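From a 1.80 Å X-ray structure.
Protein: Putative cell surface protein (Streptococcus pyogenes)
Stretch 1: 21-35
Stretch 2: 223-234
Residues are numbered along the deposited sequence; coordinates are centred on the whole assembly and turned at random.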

# COMPACT_ATOMS: atom_id res chain seq x y z
N VAL A 21 -4.79 -6.77 -7.41
CA VAL A 21 -6.08 -6.20 -7.77
C VAL A 21 -6.60 -5.21 -6.73
O VAL A 21 -6.29 -5.33 -5.54
CB VAL A 21 -7.14 -7.29 -7.99
CG1 VAL A 21 -6.74 -8.19 -9.16
CG2 VAL A 21 -7.33 -8.11 -6.72
N ASP A 22 -7.36 -4.21 -7.17
CA ASP A 22 -7.93 -3.27 -6.22
C ASP A 22 -9.24 -3.79 -5.65
O ASP A 22 -9.61 -4.95 -5.90
CB ASP A 22 -8.08 -1.86 -6.81
CG ASP A 22 -9.08 -1.78 -7.95
OD1 ASP A 22 -9.85 -2.74 -8.19
OD2 ASP A 22 -9.11 -0.72 -8.61
N ASP A 23 -9.94 -2.92 -4.93
CA ASP A 23 -11.20 -3.27 -4.28
C ASP A 23 -12.33 -3.51 -5.27
O ASP A 23 -13.39 -4.02 -4.89
CB ASP A 23 -11.60 -2.20 -3.24
CG ASP A 23 -11.74 -0.80 -3.84
OD1 ASP A 23 -11.17 -0.53 -4.92
OD2 ASP A 23 -12.43 0.04 -3.22
N LYS A 24 -12.11 -3.16 -6.53
CA LYS A 24 -13.07 -3.47 -7.59
C LYS A 24 -12.59 -4.55 -8.55
O LYS A 24 -13.16 -4.72 -9.64
CB LYS A 24 -13.46 -2.21 -8.36
CG LYS A 24 -14.00 -1.10 -7.48
CD LYS A 24 -14.55 0.06 -8.30
CE LYS A 24 -14.45 1.38 -7.53
NZ LYS A 24 -13.03 1.71 -7.22
N GLY A 25 -11.55 -5.28 -8.16
CA GLY A 25 -11.04 -6.40 -8.93
C GLY A 25 -10.27 -6.01 -10.18
O GLY A 25 -10.01 -6.84 -11.05
N GLN A 26 -9.90 -4.74 -10.27
CA GLN A 26 -9.12 -4.25 -11.40
C GLN A 26 -7.63 -4.40 -11.13
O GLN A 26 -7.18 -4.21 -10.00
CB GLN A 26 -9.45 -2.78 -11.66
CG GLN A 26 -10.85 -2.55 -12.20
CD GLN A 26 -11.01 -3.08 -13.62
OE1 GLN A 26 -11.43 -4.22 -13.83
NE2 GLN A 26 -10.69 -2.24 -14.60
N SER A 27 -6.85 -4.74 -12.15
CA SER A 27 -5.40 -4.88 -11.96
C SER A 27 -4.73 -3.54 -11.63
O SER A 27 -4.98 -2.53 -12.27
CB SER A 27 -4.74 -5.50 -13.19
OG SER A 27 -3.33 -5.39 -13.11
N ILE A 28 -3.88 -3.55 -10.60
CA ILE A 28 -3.10 -2.37 -10.24
C ILE A 28 -1.61 -2.67 -10.25
O ILE A 28 -0.83 -2.01 -9.57
CB ILE A 28 -3.54 -1.78 -8.88
CG1 ILE A 28 -3.60 -2.86 -7.81
CG2 ILE A 28 -4.93 -1.13 -9.03
CD1 ILE A 28 -3.86 -2.29 -6.40
N ASP A 29 -1.22 -3.65 -11.06
CA ASP A 29 0.19 -3.92 -11.33
C ASP A 29 0.81 -2.62 -11.83
O ASP A 29 0.26 -1.96 -12.72
CB ASP A 29 0.31 -5.01 -12.40
CG ASP A 29 1.70 -5.63 -12.47
OD1 ASP A 29 2.63 -5.17 -11.77
OD2 ASP A 29 1.87 -6.60 -13.25
N GLY A 30 1.94 -2.24 -11.24
CA GLY A 30 2.66 -1.05 -11.67
C GLY A 30 2.22 0.23 -10.99
O GLY A 30 2.77 1.30 -11.27
N LYS A 31 1.22 0.15 -10.10
CA LYS A 31 0.66 1.36 -9.46
C LYS A 31 1.20 1.59 -8.06
O LYS A 31 1.68 0.65 -7.41
CB LYS A 31 -0.86 1.28 -9.39
CG LYS A 31 -1.52 0.89 -10.69
CD LYS A 31 -1.25 1.92 -11.75
CE LYS A 31 -1.94 1.54 -13.05
NZ LYS A 31 -3.43 1.58 -12.95
N SER A 32 1.09 2.82 -7.57
CA SER A 32 1.56 3.12 -6.23
C SER A 32 0.52 2.75 -5.16
O SER A 32 -0.70 2.73 -5.42
CB SER A 32 1.99 4.59 -6.10
OG SER A 32 0.91 5.45 -6.38
N VAL A 33 1.02 2.43 -3.97
CA VAL A 33 0.19 2.04 -2.84
C VAL A 33 0.67 2.81 -1.62
O VAL A 33 1.65 3.56 -1.70
CB VAL A 33 0.27 0.52 -2.56
CG1 VAL A 33 -0.22 -0.25 -3.78
CG2 VAL A 33 1.72 0.11 -2.19
N LEU A 34 -0.01 2.62 -0.49
CA LEU A 34 0.28 3.35 0.75
C LEU A 34 0.87 2.39 1.80
O LEU A 34 0.71 1.17 1.67
CB LEU A 34 -1.01 4.02 1.26
CG LEU A 34 -1.59 5.04 0.28
CD1 LEU A 34 -2.95 5.55 0.75
CD2 LEU A 34 -0.62 6.20 0.13
N PRO A 35 1.56 2.92 2.83
CA PRO A 35 2.20 2.08 3.84
C PRO A 35 1.25 1.06 4.50
O PRO A 35 1.63 -0.09 4.79
CB PRO A 35 2.67 3.10 4.88
CG PRO A 35 2.97 4.32 4.07
CD PRO A 35 1.94 4.34 2.98
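Stretch 2 (223-234) GWVVPTNRGYDL

How does the first part of stretch 1 meet stretch 2? It folds into a type I turn from Asp-22 to Gly-25, closed by Gly-25 N to Asp-22 O at 3.0 Å and braced by the Asp-22 carboxylate, whose OD1 accepts from Lys-24 N at 2.8 Å and from Gln-26 N at 2.9 Å. CB of Asp-22 lies 3.9 Å from Gly-231 O. Asp-23 is joined to the Asp-233 carboxylate through water 2, which donates to Asp-23 OD2 at 2.8 Å and to Asp-233 OD2 at 2.6 Å. The Lys-24 CA-to-CB bond points sideways, yet the long chain brings NZ within 3.0 Å of Asp-233 OD2, a hydrogen-bonded salt bridge.

What happens at the second turn, Ile-28 to Lys-31? This one is type II, closed by Lys-31 N to Ile-28 O at 3.0 Å. Ile-28 points toward stretch 2, and its CD1 packs 3.7 Å from Gly-231 O. Gly-231 leaves room for this contact: an ideal CB there would sit 3.0 Å from Ile-28 CD1, which is tight. At Gly-30 the contact runs through water 3, which donates to Gly-30 O at 2.6 Å and to Asn-229 OD1 at 2.8 Å. Lys-31 lies along stretch 2, with CB 3.6 Å from Gly-231 N and CE 3.2 Å from Asn-229 ND2.

Where do the two backbones join? They meet at Ser-32, which forms a single beta bridge with Arg-230, although stretch 2 itself has no regular helix or strand. The two backbones run in the same general direction here, with Ser-32 CA 4.4 Å from Arg-230 CA. Ser-32 N donates to Asn-229 O at 3.2 Å, and Ser-32 O accepts from Gly-231 N at 2.8 Å. Both bonds belong to Ser-32 and go to the residues before and after Arg-230, which is the parallel pattern; Arg-230 CA lies 3.3 Å from Ser-32 OG. That hydroxyl also reaches water 5 at 2.7 Å, and the same water lies 2.6 Å from Tyr-232 OH.

What covers the end of stretch 1? Beyond the bridge the contact becomes largely apolar. The CA-to-CB bond of Val-33 points away, but its CA is 4.0 Å from Tyr-232 CE1. Leu-34 points toward stretch 2 and lies over one face of the Tyr-232 ring: CG is 3.6 Å from Tyr-232 CZ, and CD1 makes a CH-pi contact 3.9 Å from the ring centroid. Its CD2 reaches Trp-224 CH2 at 4.0 Å, so one leucine touches two aromatic residues well separated along stretch 2. Pro-35 makes no contact.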

# COMPACT_ATOMS: atom_id res chain seq x y z
N GLY A 223 -0.12 19.81 2.97
CA GLY A 223 -0.56 18.43 2.76
C GLY A 223 0.26 17.70 1.71
O GLY A 223 0.84 18.31 0.81
N TRP A 224 0.30 16.38 1.82
CA TRP A 224 1.03 15.56 0.86
C TRP A 224 0.21 15.51 -0.41
O TRP A 224 -1.02 15.46 -0.37
CB TRP A 224 1.22 14.14 1.45
CG TRP A 224 1.88 13.16 0.53
CD1 TRP A 224 3.17 13.18 0.10
CD2 TRP A 224 1.28 11.99 -0.04
NE1 TRP A 224 3.41 12.11 -0.74
CE2 TRP A 224 2.27 11.36 -0.83
CE3 TRP A 224 0.01 11.42 0.03
CZ2 TRP A 224 2.02 10.18 -1.54
CZ3 TRP A 224 -0.24 10.24 -0.67
CH2 TRP A 224 0.77 9.64 -1.45
N VAL A 225 0.88 15.56 -1.56
CA VAL A 225 0.18 15.45 -2.83
C VAL A 225 -0.01 13.97 -3.20
O VAL A 225 0.97 13.22 -3.29
CB VAL A 225 0.93 16.18 -3.94
CG1 VAL A 225 0.25 15.92 -5.28
CG2 VAL A 225 0.99 17.71 -3.65
N VAL A 226 -1.26 13.56 -3.39
CA VAL A 226 -1.57 12.20 -3.81
C VAL A 226 -1.33 12.11 -5.30
O VAL A 226 -1.93 12.86 -6.07
CB VAL A 226 -3.04 11.86 -3.48
CG1 VAL A 226 -3.37 10.44 -3.90
CG2 VAL A 226 -3.29 12.03 -2.00
N PRO A 227 -0.44 11.20 -5.72
CA PRO A 227 0.02 11.15 -7.11
C PRO A 227 -0.94 10.39 -8.00
O PRO A 227 -1.75 9.60 -7.51
CB PRO A 227 1.33 10.37 -7.01
CG PRO A 227 1.06 9.39 -5.88
CD PRO A 227 0.25 10.20 -4.87
N THR A 228 -0.82 10.62 -9.31
CA THR A 228 -1.60 9.86 -10.28
C THR A 228 -0.94 8.51 -10.48
O THR A 228 0.16 8.27 -9.99
CB THR A 228 -1.72 10.59 -11.64
OG1 THR A 228 -0.41 10.78 -12.19
CG2 THR A 228 -2.38 11.94 -11.46
N ASN A 229 -1.62 7.63 -11.21
CA ASN A 229 -1.19 6.25 -11.39
C ASN A 229 -1.03 5.52 -10.04
O ASN A 229 -0.07 4.78 -9.80
CB ASN A 229 0.09 6.18 -12.23
CG ASN A 229 0.23 4.86 -12.97
OD1 ASN A 229 1.28 4.22 -12.92
ND2 ASN A 229 -0.83 4.45 -13.66
N ARG A 230 -1.99 5.77 -9.16
CA ARG A 230 -2.06 5.11 -7.87
C ARG A 230 -3.06 3.95 -7.97
O ARG A 230 -3.88 3.90 -8.89
CB ARG A 230 -2.50 6.11 -6.80
CG ARG A 230 -3.84 6.75 -7.12
CD ARG A 230 -4.26 7.67 -6.02
NE ARG A 230 -5.55 8.30 -6.26
CZ ARG A 230 -5.70 9.46 -6.87
NH1 ARG A 230 -4.64 10.13 -7.32
NH2 ARG A 230 -6.92 9.96 -7.03
N GLY A 231 -2.99 3.01 -7.03
CA GLY A 231 -3.87 1.86 -7.03
C GLY A 231 -5.03 1.94 -6.04
O GLY A 231 -5.59 0.91 -5.64
N TYR A 232 -5.40 3.15 -5.66
CA TYR A 232 -6.41 3.35 -4.63
C TYR A 232 -7.17 4.65 -4.83
O TYR A 232 -6.67 5.59 -5.45
CB TYR A 232 -5.76 3.38 -3.24
CG TYR A 232 -4.67 4.43 -3.12
CD1 TYR A 232 -3.36 4.13 -3.47
CD2 TYR A 232 -4.96 5.72 -2.68
CE1 TYR A 232 -2.37 5.08 -3.38
CE2 TYR A 232 -3.98 6.67 -2.59
CZ TYR A 232 -2.68 6.35 -2.94
OH TYR A 232 -1.70 7.31 -2.85
N ASP A 233 -8.37 4.70 -4.27
CA ASP A 233 -9.15 5.93 -4.21
C ASP A 233 -9.02 6.55 -2.82
O ASP A 233 -8.46 5.93 -1.92
CB ASP A 233 -10.61 5.61 -4.52
CG ASP A 233 -10.76 4.94 -5.86
OD1 ASP A 233 -10.22 5.50 -6.83
OD2 ASP A 233 -11.37 3.85 -5.94
N LEU A 234 -9.54 7.76 -2.66
CA LEU A 234 -9.37 8.49 -1.41
C LEU A 234 -10.55 8.35 -0.45
O LEU A 234 -11.69 8.57 -0.84
CB LEU A 234 -9.11 9.97 -1.71
CG LEU A 234 -7.75 10.26 -2.35
CD1 LEU A 234 -7.64 11.72 -2.81
CD2 LEU A 234 -6.64 9.90 -1.37
O HOH W 1 -7.81 0.05 -4.13
O HOH W 2 -12.55 2.75 -3.92
O HOH W 3 2.83 2.10 -13.75
O HOH W 4 -4.49 4.48 -11.82
O HOH W 5 0.55 6.45 -3.85
O HOH W 6 2.00 7.04 -8.37